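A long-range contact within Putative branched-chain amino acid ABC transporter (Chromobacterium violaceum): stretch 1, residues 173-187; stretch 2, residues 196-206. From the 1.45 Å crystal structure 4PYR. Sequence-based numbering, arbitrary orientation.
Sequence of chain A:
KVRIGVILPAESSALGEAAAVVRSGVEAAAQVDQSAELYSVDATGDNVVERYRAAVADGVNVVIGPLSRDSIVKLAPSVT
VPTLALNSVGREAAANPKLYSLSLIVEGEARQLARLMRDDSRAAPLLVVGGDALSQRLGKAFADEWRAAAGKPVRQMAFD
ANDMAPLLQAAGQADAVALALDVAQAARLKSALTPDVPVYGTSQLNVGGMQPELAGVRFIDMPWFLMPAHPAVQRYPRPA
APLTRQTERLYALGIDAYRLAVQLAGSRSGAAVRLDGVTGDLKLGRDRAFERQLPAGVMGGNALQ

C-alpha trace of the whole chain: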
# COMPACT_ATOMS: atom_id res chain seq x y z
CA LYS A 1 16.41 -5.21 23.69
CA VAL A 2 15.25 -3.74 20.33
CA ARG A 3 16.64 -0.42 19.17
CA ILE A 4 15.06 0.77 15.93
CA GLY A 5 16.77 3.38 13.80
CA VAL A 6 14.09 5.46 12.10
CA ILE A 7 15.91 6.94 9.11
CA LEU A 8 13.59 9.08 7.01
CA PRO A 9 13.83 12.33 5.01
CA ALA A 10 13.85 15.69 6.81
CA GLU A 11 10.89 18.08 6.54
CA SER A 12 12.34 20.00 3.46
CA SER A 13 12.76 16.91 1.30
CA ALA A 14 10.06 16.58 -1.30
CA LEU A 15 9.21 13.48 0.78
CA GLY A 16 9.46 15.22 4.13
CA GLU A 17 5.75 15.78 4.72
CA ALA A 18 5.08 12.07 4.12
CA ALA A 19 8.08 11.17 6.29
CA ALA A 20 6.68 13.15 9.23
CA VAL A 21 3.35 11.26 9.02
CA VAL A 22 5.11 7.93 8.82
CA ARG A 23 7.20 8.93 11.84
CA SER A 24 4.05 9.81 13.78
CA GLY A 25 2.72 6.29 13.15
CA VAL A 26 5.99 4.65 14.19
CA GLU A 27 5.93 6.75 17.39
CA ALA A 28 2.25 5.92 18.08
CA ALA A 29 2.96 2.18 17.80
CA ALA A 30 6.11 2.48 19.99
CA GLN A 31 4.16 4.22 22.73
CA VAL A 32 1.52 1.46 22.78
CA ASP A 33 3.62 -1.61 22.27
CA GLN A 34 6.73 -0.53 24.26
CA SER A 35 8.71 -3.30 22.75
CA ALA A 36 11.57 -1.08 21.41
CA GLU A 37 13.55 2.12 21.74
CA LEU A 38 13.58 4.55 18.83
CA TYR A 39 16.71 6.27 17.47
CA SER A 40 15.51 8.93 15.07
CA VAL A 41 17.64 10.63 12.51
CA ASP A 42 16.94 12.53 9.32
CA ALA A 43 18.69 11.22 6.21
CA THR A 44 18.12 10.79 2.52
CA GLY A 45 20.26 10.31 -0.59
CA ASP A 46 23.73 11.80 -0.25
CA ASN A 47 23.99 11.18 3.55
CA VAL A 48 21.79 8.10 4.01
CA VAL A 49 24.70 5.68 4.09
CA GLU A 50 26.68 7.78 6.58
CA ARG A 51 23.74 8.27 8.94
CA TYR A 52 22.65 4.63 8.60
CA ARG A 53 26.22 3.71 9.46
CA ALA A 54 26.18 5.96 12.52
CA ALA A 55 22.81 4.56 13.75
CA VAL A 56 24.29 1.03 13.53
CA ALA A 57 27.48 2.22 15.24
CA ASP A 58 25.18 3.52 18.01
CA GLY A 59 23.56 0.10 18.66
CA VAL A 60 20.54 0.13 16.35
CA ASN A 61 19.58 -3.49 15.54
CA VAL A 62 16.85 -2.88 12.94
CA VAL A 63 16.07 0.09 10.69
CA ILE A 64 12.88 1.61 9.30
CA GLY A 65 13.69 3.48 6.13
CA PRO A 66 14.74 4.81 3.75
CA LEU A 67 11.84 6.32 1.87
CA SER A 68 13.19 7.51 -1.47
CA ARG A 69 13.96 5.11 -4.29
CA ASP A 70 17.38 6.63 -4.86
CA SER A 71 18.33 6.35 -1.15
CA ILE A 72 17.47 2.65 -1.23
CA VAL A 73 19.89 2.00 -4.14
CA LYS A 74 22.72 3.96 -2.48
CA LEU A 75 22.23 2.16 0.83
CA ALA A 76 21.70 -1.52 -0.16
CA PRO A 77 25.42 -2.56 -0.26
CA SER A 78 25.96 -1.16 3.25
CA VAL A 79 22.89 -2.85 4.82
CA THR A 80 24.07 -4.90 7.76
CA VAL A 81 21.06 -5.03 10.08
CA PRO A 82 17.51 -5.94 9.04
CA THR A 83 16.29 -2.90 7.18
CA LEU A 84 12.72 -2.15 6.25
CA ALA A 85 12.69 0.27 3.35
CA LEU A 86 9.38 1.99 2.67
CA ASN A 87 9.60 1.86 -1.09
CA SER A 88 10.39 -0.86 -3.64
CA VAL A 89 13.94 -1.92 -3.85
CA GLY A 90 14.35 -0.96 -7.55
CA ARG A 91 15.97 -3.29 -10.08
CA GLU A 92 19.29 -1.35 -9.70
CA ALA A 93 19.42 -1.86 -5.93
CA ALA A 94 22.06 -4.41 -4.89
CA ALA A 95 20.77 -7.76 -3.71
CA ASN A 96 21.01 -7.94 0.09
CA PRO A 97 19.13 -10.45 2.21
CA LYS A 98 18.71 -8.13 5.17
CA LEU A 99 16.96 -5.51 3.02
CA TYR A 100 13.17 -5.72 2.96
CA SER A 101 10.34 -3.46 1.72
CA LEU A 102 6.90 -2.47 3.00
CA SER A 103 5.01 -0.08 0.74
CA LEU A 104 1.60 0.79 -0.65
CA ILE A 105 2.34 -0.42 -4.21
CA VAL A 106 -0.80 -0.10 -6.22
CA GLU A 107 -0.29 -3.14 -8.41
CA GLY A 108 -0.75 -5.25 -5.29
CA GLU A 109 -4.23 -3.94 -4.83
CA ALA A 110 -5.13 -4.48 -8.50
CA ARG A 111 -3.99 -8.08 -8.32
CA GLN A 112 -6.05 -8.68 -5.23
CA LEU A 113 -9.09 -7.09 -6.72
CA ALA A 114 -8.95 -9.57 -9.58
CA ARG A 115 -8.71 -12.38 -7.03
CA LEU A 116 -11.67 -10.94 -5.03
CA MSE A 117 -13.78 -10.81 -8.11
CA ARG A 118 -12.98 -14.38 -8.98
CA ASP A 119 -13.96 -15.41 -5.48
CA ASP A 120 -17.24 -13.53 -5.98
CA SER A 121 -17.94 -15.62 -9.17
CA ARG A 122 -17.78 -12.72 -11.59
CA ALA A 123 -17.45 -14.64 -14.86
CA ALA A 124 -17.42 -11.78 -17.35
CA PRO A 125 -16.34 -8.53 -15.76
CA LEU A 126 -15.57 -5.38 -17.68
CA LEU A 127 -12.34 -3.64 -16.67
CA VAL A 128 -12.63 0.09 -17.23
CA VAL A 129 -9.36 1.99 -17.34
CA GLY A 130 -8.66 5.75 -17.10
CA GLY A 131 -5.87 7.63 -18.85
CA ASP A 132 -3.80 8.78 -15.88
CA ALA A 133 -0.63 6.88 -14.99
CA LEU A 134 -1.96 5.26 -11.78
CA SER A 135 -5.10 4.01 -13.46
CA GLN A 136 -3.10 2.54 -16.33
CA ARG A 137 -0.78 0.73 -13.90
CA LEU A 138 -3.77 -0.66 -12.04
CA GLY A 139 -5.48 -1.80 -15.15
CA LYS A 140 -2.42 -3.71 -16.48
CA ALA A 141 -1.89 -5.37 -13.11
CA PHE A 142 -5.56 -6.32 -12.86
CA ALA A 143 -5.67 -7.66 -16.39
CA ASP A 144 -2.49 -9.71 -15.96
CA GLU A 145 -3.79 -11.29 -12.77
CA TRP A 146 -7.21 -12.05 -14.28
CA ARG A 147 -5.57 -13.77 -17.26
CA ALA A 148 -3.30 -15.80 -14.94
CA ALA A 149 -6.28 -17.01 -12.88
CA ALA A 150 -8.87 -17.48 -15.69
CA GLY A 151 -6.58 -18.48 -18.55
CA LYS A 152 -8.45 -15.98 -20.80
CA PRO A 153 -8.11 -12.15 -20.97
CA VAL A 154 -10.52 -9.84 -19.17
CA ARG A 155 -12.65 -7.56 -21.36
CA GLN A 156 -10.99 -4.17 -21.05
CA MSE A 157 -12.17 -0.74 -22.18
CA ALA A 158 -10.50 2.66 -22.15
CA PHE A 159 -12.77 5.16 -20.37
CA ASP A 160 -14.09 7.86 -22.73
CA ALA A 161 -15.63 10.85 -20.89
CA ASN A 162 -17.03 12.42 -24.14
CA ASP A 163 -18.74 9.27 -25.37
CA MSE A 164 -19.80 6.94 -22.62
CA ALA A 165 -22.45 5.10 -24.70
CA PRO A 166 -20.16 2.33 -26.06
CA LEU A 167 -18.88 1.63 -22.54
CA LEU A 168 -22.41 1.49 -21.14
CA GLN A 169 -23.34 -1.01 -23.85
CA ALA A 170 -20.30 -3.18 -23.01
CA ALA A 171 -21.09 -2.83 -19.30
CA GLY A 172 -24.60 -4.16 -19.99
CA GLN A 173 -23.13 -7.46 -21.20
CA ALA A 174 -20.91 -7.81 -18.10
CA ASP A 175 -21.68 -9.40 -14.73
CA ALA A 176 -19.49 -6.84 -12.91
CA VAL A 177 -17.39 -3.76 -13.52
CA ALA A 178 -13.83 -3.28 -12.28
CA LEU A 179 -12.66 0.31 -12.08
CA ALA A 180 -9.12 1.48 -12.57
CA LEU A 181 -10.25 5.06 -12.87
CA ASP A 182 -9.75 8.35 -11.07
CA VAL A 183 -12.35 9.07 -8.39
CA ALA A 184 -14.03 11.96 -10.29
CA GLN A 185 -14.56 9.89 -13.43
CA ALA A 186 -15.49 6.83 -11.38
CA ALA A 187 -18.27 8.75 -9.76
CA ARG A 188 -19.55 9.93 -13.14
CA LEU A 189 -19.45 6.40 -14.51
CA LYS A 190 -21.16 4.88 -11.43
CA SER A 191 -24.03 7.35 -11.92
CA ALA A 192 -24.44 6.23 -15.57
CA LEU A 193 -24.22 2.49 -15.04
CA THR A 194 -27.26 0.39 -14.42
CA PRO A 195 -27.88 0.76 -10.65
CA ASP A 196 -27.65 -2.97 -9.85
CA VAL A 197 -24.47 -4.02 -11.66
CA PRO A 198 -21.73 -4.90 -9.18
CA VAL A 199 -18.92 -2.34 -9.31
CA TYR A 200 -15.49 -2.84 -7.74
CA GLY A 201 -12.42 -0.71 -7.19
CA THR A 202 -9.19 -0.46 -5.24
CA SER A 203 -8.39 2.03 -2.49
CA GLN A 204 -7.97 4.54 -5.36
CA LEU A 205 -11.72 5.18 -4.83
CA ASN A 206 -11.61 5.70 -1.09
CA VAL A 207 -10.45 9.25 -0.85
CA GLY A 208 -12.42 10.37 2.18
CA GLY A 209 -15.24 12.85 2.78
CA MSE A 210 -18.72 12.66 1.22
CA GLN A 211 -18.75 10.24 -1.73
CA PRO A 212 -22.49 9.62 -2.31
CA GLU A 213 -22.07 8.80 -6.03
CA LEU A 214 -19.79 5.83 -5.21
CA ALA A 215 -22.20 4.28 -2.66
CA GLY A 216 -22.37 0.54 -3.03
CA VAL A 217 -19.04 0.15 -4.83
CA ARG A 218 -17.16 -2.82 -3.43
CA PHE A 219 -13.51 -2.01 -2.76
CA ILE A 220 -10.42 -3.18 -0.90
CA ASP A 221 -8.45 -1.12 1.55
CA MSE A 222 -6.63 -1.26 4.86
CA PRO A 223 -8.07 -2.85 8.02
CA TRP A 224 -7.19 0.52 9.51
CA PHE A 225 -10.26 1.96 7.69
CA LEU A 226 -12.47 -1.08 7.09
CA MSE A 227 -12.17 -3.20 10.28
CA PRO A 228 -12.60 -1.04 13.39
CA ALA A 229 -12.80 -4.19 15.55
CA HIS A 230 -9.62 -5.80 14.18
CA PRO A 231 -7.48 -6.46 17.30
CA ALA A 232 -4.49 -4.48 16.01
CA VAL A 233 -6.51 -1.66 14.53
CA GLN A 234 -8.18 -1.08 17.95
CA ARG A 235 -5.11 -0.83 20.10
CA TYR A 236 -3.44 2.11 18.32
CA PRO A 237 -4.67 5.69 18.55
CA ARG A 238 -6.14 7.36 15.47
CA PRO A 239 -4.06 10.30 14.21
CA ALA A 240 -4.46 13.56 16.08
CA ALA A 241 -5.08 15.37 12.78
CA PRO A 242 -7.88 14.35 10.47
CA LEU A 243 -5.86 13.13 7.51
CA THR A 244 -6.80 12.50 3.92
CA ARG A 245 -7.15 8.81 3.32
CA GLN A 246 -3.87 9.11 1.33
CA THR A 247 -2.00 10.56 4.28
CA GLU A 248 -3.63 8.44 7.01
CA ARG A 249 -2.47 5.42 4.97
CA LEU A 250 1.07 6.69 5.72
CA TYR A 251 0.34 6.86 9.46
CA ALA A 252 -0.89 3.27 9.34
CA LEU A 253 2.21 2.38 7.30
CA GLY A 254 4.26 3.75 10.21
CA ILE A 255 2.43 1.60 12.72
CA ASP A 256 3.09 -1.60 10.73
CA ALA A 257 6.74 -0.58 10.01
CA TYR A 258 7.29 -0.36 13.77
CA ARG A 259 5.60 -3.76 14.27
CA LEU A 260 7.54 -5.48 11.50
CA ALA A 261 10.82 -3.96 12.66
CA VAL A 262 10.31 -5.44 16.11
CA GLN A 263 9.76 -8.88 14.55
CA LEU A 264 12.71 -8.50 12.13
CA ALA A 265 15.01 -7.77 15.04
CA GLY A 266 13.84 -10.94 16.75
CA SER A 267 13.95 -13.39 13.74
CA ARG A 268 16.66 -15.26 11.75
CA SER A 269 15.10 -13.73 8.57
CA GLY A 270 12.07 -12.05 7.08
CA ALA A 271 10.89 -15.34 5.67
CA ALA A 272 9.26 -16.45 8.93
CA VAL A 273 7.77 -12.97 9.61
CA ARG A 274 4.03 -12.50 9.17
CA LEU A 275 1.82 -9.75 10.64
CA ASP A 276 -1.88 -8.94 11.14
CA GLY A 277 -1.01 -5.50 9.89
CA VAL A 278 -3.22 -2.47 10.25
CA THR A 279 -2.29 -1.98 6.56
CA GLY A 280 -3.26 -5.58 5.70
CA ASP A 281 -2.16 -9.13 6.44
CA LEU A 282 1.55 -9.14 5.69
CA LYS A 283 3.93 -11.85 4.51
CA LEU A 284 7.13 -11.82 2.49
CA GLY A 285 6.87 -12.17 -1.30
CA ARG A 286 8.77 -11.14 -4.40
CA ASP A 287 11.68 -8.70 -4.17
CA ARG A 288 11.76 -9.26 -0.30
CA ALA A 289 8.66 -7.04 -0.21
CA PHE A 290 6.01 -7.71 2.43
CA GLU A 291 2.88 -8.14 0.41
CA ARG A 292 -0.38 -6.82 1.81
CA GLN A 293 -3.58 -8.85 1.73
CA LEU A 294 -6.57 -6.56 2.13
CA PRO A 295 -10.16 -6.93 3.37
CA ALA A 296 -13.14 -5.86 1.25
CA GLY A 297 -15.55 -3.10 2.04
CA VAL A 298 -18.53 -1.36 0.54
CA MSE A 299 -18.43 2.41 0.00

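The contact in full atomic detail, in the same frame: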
# COMPACT_ATOMS: atom_id res chain seq x y z
N GLN A 173 -23.37 -6.05 -20.91
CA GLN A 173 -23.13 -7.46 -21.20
C GLN A 173 -22.27 -8.13 -20.13
O GLN A 173 -22.00 -9.34 -20.21
CB GLN A 173 -22.40 -7.59 -22.54
CG GLN A 173 -23.07 -6.89 -23.71
CD GLN A 173 -22.15 -6.75 -24.89
OE1 GLN A 173 -21.13 -7.43 -24.98
NE2 GLN A 173 -22.50 -5.86 -25.82
N ALA A 174 -21.82 -7.35 -19.16
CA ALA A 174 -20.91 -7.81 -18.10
C ALA A 174 -21.66 -8.18 -16.83
O ALA A 174 -22.76 -7.66 -16.56
CB ALA A 174 -19.90 -6.73 -17.81
N ASP A 175 -21.08 -9.06 -16.03
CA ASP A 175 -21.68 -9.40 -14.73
C ASP A 175 -21.03 -8.65 -13.55
O ASP A 175 -21.44 -8.83 -12.39
CB ASP A 175 -21.76 -10.92 -14.49
CG ASP A 175 -20.42 -11.57 -14.29
OD1 ASP A 175 -19.39 -10.94 -14.58
OD2 ASP A 175 -20.40 -12.73 -13.80
N ALA A 176 -20.05 -7.79 -13.87
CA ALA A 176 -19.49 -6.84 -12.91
C ALA A 176 -18.61 -5.86 -13.65
O ALA A 176 -18.16 -6.13 -14.77
CB ALA A 176 -18.68 -7.57 -11.85
N VAL A 177 -18.31 -4.75 -13.00
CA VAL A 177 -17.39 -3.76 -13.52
C VAL A 177 -16.24 -3.56 -12.55
O VAL A 177 -16.46 -3.36 -11.37
CB VAL A 177 -18.10 -2.43 -13.81
CG1 VAL A 177 -17.11 -1.38 -14.30
CG2 VAL A 177 -19.17 -2.69 -14.81
N ALA A 178 -15.01 -3.59 -13.06
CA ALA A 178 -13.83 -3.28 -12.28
C ALA A 178 -13.30 -1.94 -12.71
O ALA A 178 -13.11 -1.74 -13.90
CB ALA A 178 -12.77 -4.34 -12.54
N LEU A 179 -13.13 -1.00 -11.78
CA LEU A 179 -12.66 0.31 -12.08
C LEU A 179 -11.19 0.49 -11.78
O LEU A 179 -10.76 0.28 -10.65
CB LEU A 179 -13.44 1.37 -11.27
CG LEU A 179 -14.96 1.35 -11.47
CD1 LEU A 179 -15.66 2.48 -10.72
CD2 LEU A 179 -15.30 1.48 -12.96
N ALA A 180 -10.43 0.91 -12.78
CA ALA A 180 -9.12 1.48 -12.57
C ALA A 180 -9.20 2.87 -13.15
O ALA A 180 -8.85 3.09 -14.31
CB ALA A 180 -8.08 0.67 -13.32
N LEU A 181 -9.76 3.79 -12.37
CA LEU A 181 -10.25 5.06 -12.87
C LEU A 181 -10.16 6.05 -11.73
O LEU A 181 -10.40 5.69 -10.55
CB LEU A 181 -11.71 4.82 -13.31
CG LEU A 181 -12.43 5.89 -14.11
CD1 LEU A 181 -11.62 6.29 -15.32
CD2 LEU A 181 -13.84 5.41 -14.44
N ASP A 182 -9.83 7.30 -12.06
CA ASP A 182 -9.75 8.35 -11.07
C ASP A 182 -11.13 8.57 -10.43
O ASP A 182 -12.18 8.32 -11.05
CB ASP A 182 -9.27 9.63 -11.72
CG ASP A 182 -10.14 10.04 -12.91
OD1 ASP A 182 -10.02 9.42 -14.01
OD2 ASP A 182 -11.02 10.90 -12.72
N VAL A 183 -11.14 9.04 -9.19
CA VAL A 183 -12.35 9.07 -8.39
C VAL A 183 -13.43 9.97 -9.02
O VAL A 183 -14.60 9.60 -8.98
CB VAL A 183 -12.01 9.43 -6.92
CG1 VAL A 183 -11.53 10.86 -6.77
CG2 VAL A 183 -13.17 9.13 -5.99
N ALA A 184 -13.04 11.09 -9.62
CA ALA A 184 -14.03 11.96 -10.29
C ALA A 184 -14.75 11.25 -11.45
O ALA A 184 -15.99 11.24 -11.51
CB ALA A 184 -13.41 13.26 -10.79
N GLN A 185 -13.97 10.62 -12.34
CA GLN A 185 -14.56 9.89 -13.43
C GLN A 185 -15.30 8.65 -12.96
O GLN A 185 -16.30 8.27 -13.56
CB GLN A 185 -13.50 9.56 -14.49
CG GLN A 185 -13.07 10.83 -15.25
CD GLN A 185 -12.21 10.57 -16.48
OE1 GLN A 185 -11.24 9.79 -16.44
NE2 GLN A 185 -12.55 11.25 -17.59
N ALA A 186 -14.80 7.99 -11.91
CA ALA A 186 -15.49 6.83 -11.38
C ALA A 186 -16.86 7.15 -10.89
O ALA A 186 -17.80 6.38 -11.10
CB ALA A 186 -14.68 6.22 -10.26
N ALA A 187 -16.97 8.30 -10.25
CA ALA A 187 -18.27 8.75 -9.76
C ALA A 187 -19.22 9.05 -10.90
O ALA A 187 -20.40 8.69 -10.84
CB ALA A 187 -18.10 9.97 -8.84
N ASP A 196 -27.84 -1.66 -10.48
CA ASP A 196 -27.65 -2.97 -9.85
C ASP A 196 -26.36 -3.70 -10.23
O ASP A 196 -26.04 -4.69 -9.60
CB ASP A 196 -28.83 -3.87 -10.23
CG ASP A 196 -29.07 -3.90 -11.75
OD1 ASP A 196 -29.44 -2.83 -12.31
OD2 ASP A 196 -28.86 -4.96 -12.40
N VAL A 197 -25.65 -3.27 -11.28
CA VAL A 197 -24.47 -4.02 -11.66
C VAL A 197 -23.41 -3.87 -10.57
O VAL A 197 -23.15 -2.79 -10.09
CB VAL A 197 -23.88 -3.65 -13.05
CG1 VAL A 197 -23.40 -2.22 -13.09
CG2 VAL A 197 -22.75 -4.61 -13.43
N PRO A 198 -22.80 -5.01 -10.16
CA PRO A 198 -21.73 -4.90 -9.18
C PRO A 198 -20.52 -4.13 -9.71
O PRO A 198 -20.06 -4.41 -10.83
CB PRO A 198 -21.35 -6.36 -8.94
CG PRO A 198 -22.53 -7.16 -9.32
CD PRO A 198 -23.21 -6.40 -10.40
N VAL A 199 -20.02 -3.18 -8.93
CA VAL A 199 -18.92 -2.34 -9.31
C VAL A 199 -17.86 -2.46 -8.20
O VAL A 199 -18.18 -2.40 -7.02
CB VAL A 199 -19.34 -0.87 -9.51
CG1 VAL A 199 -18.14 0.01 -9.86
CG2 VAL A 199 -20.41 -0.80 -10.61
N TYR A 200 -16.61 -2.66 -8.62
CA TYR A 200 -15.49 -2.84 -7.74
C TYR A 200 -14.37 -1.88 -8.04
O TYR A 200 -14.16 -1.48 -9.19
CB TYR A 200 -14.92 -4.23 -8.00
CG TYR A 200 -15.79 -5.38 -7.61
CD1 TYR A 200 -16.86 -5.80 -8.42
CD2 TYR A 200 -15.53 -6.09 -6.44
CE1 TYR A 200 -17.64 -6.87 -8.07
CE2 TYR A 200 -16.27 -7.20 -6.09
CZ TYR A 200 -17.34 -7.60 -6.87
OH TYR A 200 -18.10 -8.72 -6.52
N GLY A 201 -13.63 -1.51 -7.03
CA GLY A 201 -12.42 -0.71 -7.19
C GLY A 201 -11.38 -1.06 -6.11
O GLY A 201 -11.64 -1.83 -5.20
N THR A 202 -10.23 -0.43 -6.23
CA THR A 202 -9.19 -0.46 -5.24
C THR A 202 -9.33 0.74 -4.31
O THR A 202 -10.29 1.51 -4.41
CB THR A 202 -7.78 -0.48 -5.87
OG1 THR A 202 -7.55 0.76 -6.56
CG2 THR A 202 -7.67 -1.57 -6.84
N SER A 203 -8.34 0.95 -3.44
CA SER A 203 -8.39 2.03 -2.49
C SER A 203 -8.27 3.38 -3.20
O SER A 203 -8.43 4.37 -2.55
CB SER A 203 -7.28 1.88 -1.44
OG SER A 203 -5.99 2.09 -1.96
N GLN A 204 -7.91 3.37 -4.49
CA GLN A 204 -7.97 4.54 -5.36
C GLN A 204 -9.29 5.29 -5.17
O GLN A 204 -9.31 6.53 -5.19
CB GLN A 204 -7.79 4.09 -6.84
CG GLN A 204 -7.86 5.18 -7.90
CD GLN A 204 -7.85 4.59 -9.29
OE1 GLN A 204 -8.48 3.55 -9.55
NE2 GLN A 204 -7.15 5.26 -10.20
N LEU A 205 -10.38 4.56 -4.95
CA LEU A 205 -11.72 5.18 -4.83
C LEU A 205 -12.08 5.72 -3.48
O LEU A 205 -13.04 6.49 -3.35
CB LEU A 205 -12.79 4.18 -5.27
CG LEU A 205 -12.57 3.66 -6.69
CD1 LEU A 205 -13.70 2.74 -7.03
CD2 LEU A 205 -12.46 4.79 -7.71
N ASN A 206 -11.33 5.31 -2.46
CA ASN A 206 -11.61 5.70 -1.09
C ASN A 206 -10.72 6.87 -0.73
O ASN A 206 -9.58 6.75 -0.27
CB ASN A 206 -11.42 4.49 -0.15
CG ASN A 206 -11.85 4.78 1.28
OD1 ASN A 206 -12.61 5.74 1.53
ND2 ASN A 206 -11.39 3.96 2.24
O HOH W 1 -9.44 1.21 -8.44

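This contact is a pairing of two parallel beta strands that, where the backbone ladder ends, is carried on by a glutamine side chain, a bridging water and a leucine packed against the start of a helix. It illustrates a general principle: in a parallel pair, a residue of one strand bonds to the two residues that flank its partner on the other, so each bridge spans three residues rather than two.

Val177 is the clearest case. Its N donates to Pro198 O at 2.8 Å and its O accepts from Tyr200 N, also at 2.8 Å, so the two bonds straddle Val199, whose CA lies 4.7 Å from Val177 CA. The ladder then advances by one rung, with Leu179 N donating to Tyr200 O at 2.8 Å. All three bonds are short and fairly straight. Proline, lacking an amide hydrogen, can still serve here because the pattern asks of Pro198 only its carbonyl. The same carbonyls also receive CA-H...O contacts: Ala176 CA lies 3.2 Å from Pro198 O, and Val199 CA lies 3.4 Å from Val177 O.

Side chains alternate between the two faces of the sheet. On the face that carries Val177, Val199 and Leu179, the packing is aliphatic. Val177 CB sits 4.3 Å from Val199 CG2, while Leu179 CD1 approaches Val199 CG1 to 3.6 Å, a diagonal contact between successive pairs on this face. Val197, just before the second strand, points toward the first stretch and adds its CG2 at 4.3 Å from Val177 CG2. Ala178 and Tyr200 share the other face. The tyrosine ring reaches back along the first strand, bringing CE1 to 4.0 Å from Ala176 CB, and its hydroxyl is hydrogen-bonded elsewhere in the structure.

Past Tyr200 the direct ladder gives way to a mediated one. A water donates to Leu179 O at 2.7 Å and to Gln204 OE1 at 2.8 Å, and accepts from Thr202 N at 2.9 Å, thereby tying Leu179, near the end of the first strand, to Thr202 and Gln204. Gln204 reaches across with chi1 and chi2 both t, and its OE1 also accepts from Leu181 N at 3.1 Å, with a more bent angle than the ladder bonds have. One side-chain oxygen thus takes up a backbone amide and a water together.

Leu205 completes the join. Its CD1 lies 4.2 Å from Leu179 CD1, continuing the aliphatic face, and its CD2 lies 3.7 Å from Ala186 CB in the helix, so the leucine links strand to helix. Gly201 leaves room for this: a CB on it would come within 2.2 Å of Leu205 CD1. The helix is itself capped by Asp182, whose OD2 accepts from Gln185 N at 3.0 Å, and its first turn brings Val183 CG2 to 3.7 Å from Leu205 O. In all, the two stretches bury 658 Å² between them, summed over both sides.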